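Local structure of beta-phenylalanine aminotransferase (Variovorax paradoxus, 4AO9) at residues Arg357-Cys362 / Met369-Ile374; Asn379-Gln384 / Glu391-Val396; Glu49-Ala52 / Gly57-Ser60. The protein catalyses the transfer of the amino group of beta-phenylalanine, probably to a keto-acid acceptor, using pyridoxal-5'-phosphate as cofactor, as a class-III aminotransferase. One frame throughout, in Å; residues are numbered along the deposited sequence.

Interactions 1 and 2 are neighbours in one small antiparallel sheet, their centres about 13 Å apart. Strand 370-374 of interaction 1 pairs with strand 377-381, which runs into interaction 2: Gln370 O lies 2.8 Å from His381 N, and Thr372 O lies 2.9 Å from Asn379 N. Helix 341-365 packs against the first strand, while the loop before helix 398-410 folds against the end of the second. Interaction 3 belongs to the N-terminal part of the chain, its centre about 35 Å from that of interaction 1 and about 30 Å from that of interaction 2; it lies at the subunit interface. None of the three includes a residue of the pyridoxal-5'-phosphate pocket.

Interaction 1 (Arg357-Cys362 / Met369-Ile374); sequences RLNALC and MQFTGI
Asn359 bonds to the backbone of Phe371 through both ends of its carboxamide. Phe371 N donates to Asn359 OD1 at 2.8 Å, nearly straight at 168° and in the carbonyl plane on a lone pair. In return Asn359 ND2 donates to Phe371 O at 3.0 Å, with the acceptor almost in the amide plane, so one flat group satisfies the NH and the C=O of a single residue. The opposite edge of the strand is served by strand 377-381, through backbone bonds of Gln370 with His381 and of Thr372 with Asn379. Gln370 NE2 is hydrogen-bonded to Gly385 O and Val383 O.

Beside this polar pair, Leu358 CD1 sits over the centre of the Phe371 ring, 3.8 Å from the centroid in a CH-pi contact. Leu358 CG lies anti to its carbonyl carbon (chi1 -68°), which carries CD1 over the ring face. Leu358 CB, placed by the helix backbone, separately approaches Phe371 CD1 at 3.7 Å. Tyr435 of helix 429-445 touches both side chains. Cys362 SG meets Met369 CG at 3.9 Å.

An alanine in place of Asn359 would probably leave the NH and C=O of Phe371 without their side-chain mates on the helix side. The chemistry thus implies that helix 341-365 supplies the polar partners a further strand would otherwise offer at this edge, while Leu358 and Cys362 pack against Phe371 and Met369 alongside.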
# COMPACT_ATOMS: atom_id res chain seq x y z
N ARG A 357 15.38 13.96 -30.79
CA ARG A 357 16.68 13.48 -31.26
C ARG A 357 16.62 12.00 -31.60
O ARG A 357 17.11 11.57 -32.64
CB ARG A 357 17.78 13.73 -30.23
CG ARG A 357 18.29 15.17 -30.16
CD ARG A 357 19.20 15.35 -28.96
NE ARG A 357 20.48 14.67 -29.10
CZ ARG A 357 21.40 14.57 -28.13
NH1 ARG A 357 21.17 15.09 -26.93
NH2 ARG A 357 22.54 13.94 -28.36
N LEU A 358 16.01 11.21 -30.72
CA LEU A 358 15.93 9.77 -30.94
C LEU A 358 15.07 9.41 -32.14
O LEU A 358 15.43 8.54 -32.93
CB LEU A 358 15.40 9.07 -29.69
CG LEU A 358 16.32 9.08 -28.48
CD1 LEU A 358 15.52 8.68 -27.24
CD2 LEU A 358 17.53 8.17 -28.69
N ASN A 359 13.91 10.06 -32.27
CA ASN A 359 13.03 9.82 -33.41
C ASN A 359 13.66 10.23 -34.74
O ASN A 359 13.49 9.53 -35.74
CB ASN A 359 11.67 10.45 -33.18
CG ASN A 359 10.83 9.62 -32.24
OD1 ASN A 359 10.92 8.39 -32.25
ND2 ASN A 359 10.00 10.27 -31.43
N ALA A 360 14.43 11.31 -34.73
CA ALA A 360 15.14 11.76 -35.93
C ALA A 360 16.19 10.73 -36.34
O ALA A 360 16.31 10.40 -37.53
CB ALA A 360 15.78 13.12 -35.70
N LEU A 361 16.92 10.22 -35.36
CA LEU A 361 17.94 9.19 -35.58
C LEU A 361 17.34 7.94 -36.22
O LEU A 361 17.84 7.45 -37.24
CB LEU A 361 18.66 8.85 -34.27
CG LEU A 361 19.61 7.66 -34.20
CD1 LEU A 361 20.79 7.81 -35.17
CD2 LEU A 361 20.11 7.46 -32.76
N CYS A 362 16.25 7.44 -35.64
CA CYS A 362 15.60 6.24 -36.14
C CYS A 362 15.11 6.42 -37.57
O CYS A 362 15.32 5.55 -38.42
CB CYS A 362 14.43 5.84 -35.24
SG CYS A 362 14.93 5.25 -33.59
N MET A 369 11.63 1.73 -35.73
CA MET A 369 11.91 1.96 -34.32
C MET A 369 11.52 3.41 -34.05
O MET A 369 11.77 4.30 -34.86
CB MET A 369 13.38 1.70 -34.01
CG MET A 369 13.74 1.71 -32.53
SD MET A 369 15.52 1.50 -32.28
CE MET A 369 15.55 1.40 -30.49
N GLN A 370 10.88 3.64 -32.91
CA GLN A 370 10.49 4.98 -32.53
C GLN A 370 10.37 5.06 -31.02
O GLN A 370 10.37 4.05 -30.33
CB GLN A 370 9.15 5.35 -33.17
CG GLN A 370 7.99 4.48 -32.72
CD GLN A 370 6.70 4.93 -33.35
OE1 GLN A 370 6.15 5.98 -33.00
NE2 GLN A 370 6.21 4.15 -34.30
N PHE A 371 10.29 6.29 -30.52
CA PHE A 371 10.07 6.54 -29.10
C PHE A 371 8.80 7.35 -28.96
O PHE A 371 8.67 8.42 -29.55
CB PHE A 371 11.27 7.27 -28.51
CG PHE A 371 12.50 6.41 -28.37
CD1 PHE A 371 13.27 6.10 -29.50
CD2 PHE A 371 12.87 5.91 -27.13
CE1 PHE A 371 14.40 5.29 -29.37
CE2 PHE A 371 14.01 5.11 -27.00
CZ PHE A 371 14.78 4.80 -28.13
N THR A 372 7.85 6.82 -28.20
CA THR A 372 6.59 7.51 -27.93
C THR A 372 6.60 8.10 -26.52
O THR A 372 7.32 7.61 -25.66
CB THR A 372 5.36 6.57 -28.09
OG1 THR A 372 5.50 5.42 -27.24
CG2 THR A 372 5.24 6.10 -29.53
N GLY A 373 5.82 9.16 -26.30
CA GLY A 373 5.66 9.70 -24.96
C GLY A 373 5.52 11.20 -24.92
O GLY A 373 5.21 11.84 -25.94
N ILE A 374 5.73 11.75 -23.73
CA ILE A 374 5.58 13.18 -23.45
C ILE A 374 6.66 13.59 -22.47
O ILE A 374 6.92 12.88 -21.49
CB ILE A 374 4.20 13.49 -22.79
CG1 ILE A 374 3.04 13.09 -23.70
CG2 ILE A 374 4.11 14.98 -22.41
CD1 ILE A 374 1.67 13.10 -23.01

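Interaction 2 (Asn379-Gln384 / Glu391-Val396); sequences NAHFVQ and EDLAAV
Leu393 presents its forked end to one face of the His381 imidazole, the two side chains crossing at about a right angle. Leu393 CD2 stands 3.6 Å above the plane of the His381 ring, offset toward the rim, and makes a CH-pi contact there. Leu393 CD1 comes in beside the ND1-CE1 side of the ring, 3.5 Å from His381 CE1, so ND1 has both methyl groups of the leucine close by. The leucine reaches this position with CG anti to its carbonyl carbon (chi1 -51°). The imidazole is gripped from elsewhere as well: His381 NE2 is hydrogen-bonded with Gly234 O, which limits its rotation beneath the leucine.

Val383, two residues further on, also crosses Leu393 at about a right angle. Val383 CG1, lying between the backbone N and the carbonyl carbon (chi1 76°), meets Leu393 CD2 at 3.9 Å, whereas CG2 turns to the carbonyl oxygen of Asp392. The same leucine methyl therefore touches both the histidine ring and the valine.

Val396, the last residue of the type I turn that starts at Leu393, completes the contact. Val396 CG2 approaches Val383 CB at 4.0 Å, and CG1 lies near Phe382 CB. The phenyl ring itself leads away, to Leu400 of helix 398-410 and to Met369.

The two segments thus meet through van der Waals packing and one CH-pi contact, while the hydrogen bonds of their side chains go to residues outside. The bond to Gly234 O restrains the central histidine ring, and at the rim Asp392 OD2 is held by the backbone of Arg388 and Ser389.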
# COMPACT_ATOMS: atom_id res chain seq x y z
N ASN A 379 9.16 5.76 -24.47
CA ASN A 379 9.28 4.31 -24.58
C ASN A 379 9.68 3.91 -26.00
O ASN A 379 9.07 4.37 -26.97
CB ASN A 379 7.94 3.65 -24.21
CG ASN A 379 8.08 2.26 -23.59
OD1 ASN A 379 7.64 2.04 -22.46
ND2 ASN A 379 8.66 1.31 -24.33
N ALA A 380 10.70 3.06 -26.10
CA ALA A 380 11.14 2.49 -27.38
C ALA A 380 10.11 1.48 -27.87
O ALA A 380 9.59 0.68 -27.08
CB ALA A 380 12.49 1.82 -27.21
N HIS A 381 9.80 1.53 -29.16
CA HIS A 381 8.93 0.53 -29.79
C HIS A 381 9.49 0.16 -31.15
O HIS A 381 9.88 1.03 -31.91
CB HIS A 381 7.50 1.05 -29.97
CG HIS A 381 6.81 1.42 -28.69
ND1 HIS A 381 6.45 0.48 -27.75
CD2 HIS A 381 6.41 2.62 -28.21
CE1 HIS A 381 5.86 1.09 -26.73
NE2 HIS A 381 5.83 2.38 -26.99
N PHE A 382 9.51 -1.14 -31.44
CA PHE A 382 9.95 -1.62 -32.75
C PHE A 382 8.76 -1.78 -33.70
O PHE A 382 8.38 -2.89 -34.07
CB PHE A 382 10.78 -2.89 -32.61
CG PHE A 382 12.07 -2.67 -31.89
CD1 PHE A 382 13.18 -2.16 -32.57
CD2 PHE A 382 12.16 -2.91 -30.52
CE1 PHE A 382 14.37 -1.93 -31.90
CE2 PHE A 382 13.35 -2.68 -29.85
CZ PHE A 382 14.46 -2.19 -30.53
N VAL A 383 8.19 -0.64 -34.05
CA VAL A 383 7.04 -0.57 -34.95
C VAL A 383 7.12 0.74 -35.73
O VAL A 383 7.66 1.74 -35.23
CB VAL A 383 5.71 -0.72 -34.15
CG1 VAL A 383 5.36 0.57 -33.41
CG2 VAL A 383 4.57 -1.14 -35.07
N GLN A 384 6.60 0.73 -36.95
CA GLN A 384 6.49 1.95 -37.76
C GLN A 384 5.07 2.50 -37.67
O GLN A 384 4.11 1.76 -37.42
CB GLN A 384 6.91 1.67 -39.22
CG GLN A 384 6.88 2.88 -40.18
CD GLN A 384 7.66 4.10 -39.68
OE1 GLN A 384 7.14 5.22 -39.67
NE2 GLN A 384 8.91 3.89 -39.27
N GLU A 391 -2.94 -2.02 -29.03
CA GLU A 391 -3.25 -2.85 -30.19
C GLU A 391 -2.24 -2.64 -31.32
O GLU A 391 -1.91 -3.58 -32.05
CB GLU A 391 -4.69 -2.61 -30.67
CG GLU A 391 -5.16 -3.53 -31.81
CD GLU A 391 -5.13 -5.01 -31.44
OE1 GLU A 391 -5.31 -5.36 -30.25
OE2 GLU A 391 -4.93 -5.84 -32.36
N ASP A 392 -1.74 -1.42 -31.45
CA ASP A 392 -0.74 -1.10 -32.47
C ASP A 392 0.61 -1.78 -32.21
O ASP A 392 1.47 -1.82 -33.10
CB ASP A 392 -0.54 0.42 -32.58
CG ASP A 392 -1.80 1.14 -33.04
OD1 ASP A 392 -2.49 0.62 -33.95
OD2 ASP A 392 -2.10 2.22 -32.51
N LEU A 393 0.79 -2.31 -31.00
CA LEU A 393 2.04 -2.94 -30.57
C LEU A 393 1.95 -4.47 -30.48
O LEU A 393 2.90 -5.13 -30.01
CB LEU A 393 2.49 -2.35 -29.23
CG LEU A 393 2.55 -0.83 -29.08
CD1 LEU A 393 2.83 -0.48 -27.62
CD2 LEU A 393 3.59 -0.20 -30.00
N ALA A 394 0.83 -5.02 -30.95
CA ALA A 394 0.51 -6.44 -30.79
C ALA A 394 1.44 -7.39 -31.54
O ALA A 394 1.62 -8.54 -31.12
CB ALA A 394 -0.94 -6.70 -31.19
N ALA A 395 2.04 -6.92 -32.63
CA ALA A 395 2.87 -7.77 -33.48
C ALA A 395 4.37 -7.53 -33.30
O ALA A 395 5.20 -8.14 -33.97
CB ALA A 395 2.47 -7.62 -34.95
N VAL A 396 4.72 -6.64 -32.36
CA VAL A 396 6.12 -6.32 -32.08
C VAL A 396 6.90 -7.56 -31.61
O VAL A 396 6.35 -8.42 -30.92
CB VAL A 396 6.25 -5.15 -31.05
CG1 VAL A 396 7.70 -4.91 -30.62
CG2 VAL A 396 5.65 -3.87 -31.63

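Interaction 3 (Glu49-Ala52 / Gly57-Ser60); sequences EAQA and GANS
Gln51 holds CG anti to its backbone N (chi1 -176°) and continues extended through chi2 at 163°, a shape that carries its amide from the last turn of helix 42-51 to the carbonyl of Ala58. Gln51 NE2 donates to Ala58 O at 2.8 Å along an almost straight N-H line of 171°. The acceptor lies in the amide plane of the glutamine, though the donor is tilted out of the carbonyl plane. The same NE2 makes a weak hydrogen bond with Glu129 of the second subunit. A positive phi at Ala58 accompanies the turn of its methyl toward the helix end, where Ala58 CB rests 3.5 Å from Ala52 N and 3.8 Å from Gln51 CB. A water also spans the contact, donating to Ala52 O at 2.8 Å and accepting from Gly57 N at 2.9 Å.

Together these links fold the chain back on the end of helix 42-51, before it runs on to strand 72-77. The second subunit lies against the same turn: Asn59 is hydrogen-bonded to Arg147 and His125 of that subunit, and Ser60 OG to the backbone of its Phe148. The contact thus joins the end of an N-terminal helix to a loop built into the dimer interface, with strand 145-149 of the other chain alongside.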
# COMPACT_ATOMS: atom_id res chain seq x y z
N GLU A 49 19.86 -17.10 -7.35
CA GLU A 49 19.62 -18.49 -6.99
C GLU A 49 19.32 -18.65 -5.51
O GLU A 49 18.47 -19.46 -5.11
CB GLU A 49 20.82 -19.35 -7.40
CG GLU A 49 20.94 -19.53 -8.91
CD GLU A 49 22.30 -20.07 -9.38
OE1 GLU A 49 23.23 -20.24 -8.57
OE2 GLU A 49 22.42 -20.32 -10.60
N ALA A 50 20.00 -17.87 -4.68
CA ALA A 50 19.81 -17.95 -3.24
C ALA A 50 18.43 -17.41 -2.84
O ALA A 50 17.71 -18.02 -2.03
CB ALA A 50 20.91 -17.17 -2.53
N GLN A 51 18.06 -16.29 -3.44
CA GLN A 51 16.83 -15.59 -3.09
C GLN A 51 15.59 -16.32 -3.62
O GLN A 51 14.50 -16.18 -3.04
CB GLN A 51 16.93 -14.15 -3.58
CG GLN A 51 15.77 -13.23 -3.21
CD GLN A 51 16.15 -11.78 -3.37
OE1 GLN A 51 17.04 -11.28 -2.67
NE2 GLN A 51 15.51 -11.09 -4.30
N ALA A 52 15.75 -17.10 -4.69
CA ALA A 52 14.64 -17.87 -5.26
C ALA A 52 14.10 -18.94 -4.31
O ALA A 52 13.01 -19.49 -4.52
CB ALA A 52 15.05 -18.50 -6.61
N GLY A 57 10.59 -16.99 -7.99
CA GLY A 57 11.48 -16.36 -8.96
C GLY A 57 12.37 -15.28 -8.34
O GLY A 57 12.78 -14.33 -9.04
N ALA A 58 12.66 -15.42 -7.04
CA ALA A 58 13.42 -14.45 -6.24
C ALA A 58 12.79 -13.06 -6.22
O ALA A 58 13.44 -12.08 -5.92
CB ALA A 58 14.89 -14.39 -6.73
N ASN A 59 11.49 -13.00 -6.52
CA ASN A 59 10.87 -11.76 -6.99
C ASN A 59 9.72 -11.28 -6.12
O ASN A 59 8.92 -12.09 -5.62
CB ASN A 59 10.39 -11.99 -8.43
CG ASN A 59 9.77 -10.76 -9.05
OD1 ASN A 59 8.56 -10.68 -9.19
ND2 ASN A 59 10.61 -9.78 -9.42
N SER A 60 9.62 -9.95 -5.96
CA SER A 60 8.51 -9.34 -5.22
C SER A 60 7.79 -8.24 -6.02
O SER A 60 6.80 -7.68 -5.54
CB SER A 60 9.02 -8.81 -3.90
OG SER A 60 7.94 -8.41 -3.09
O HOH W 1 11.32 -19.47 -6.71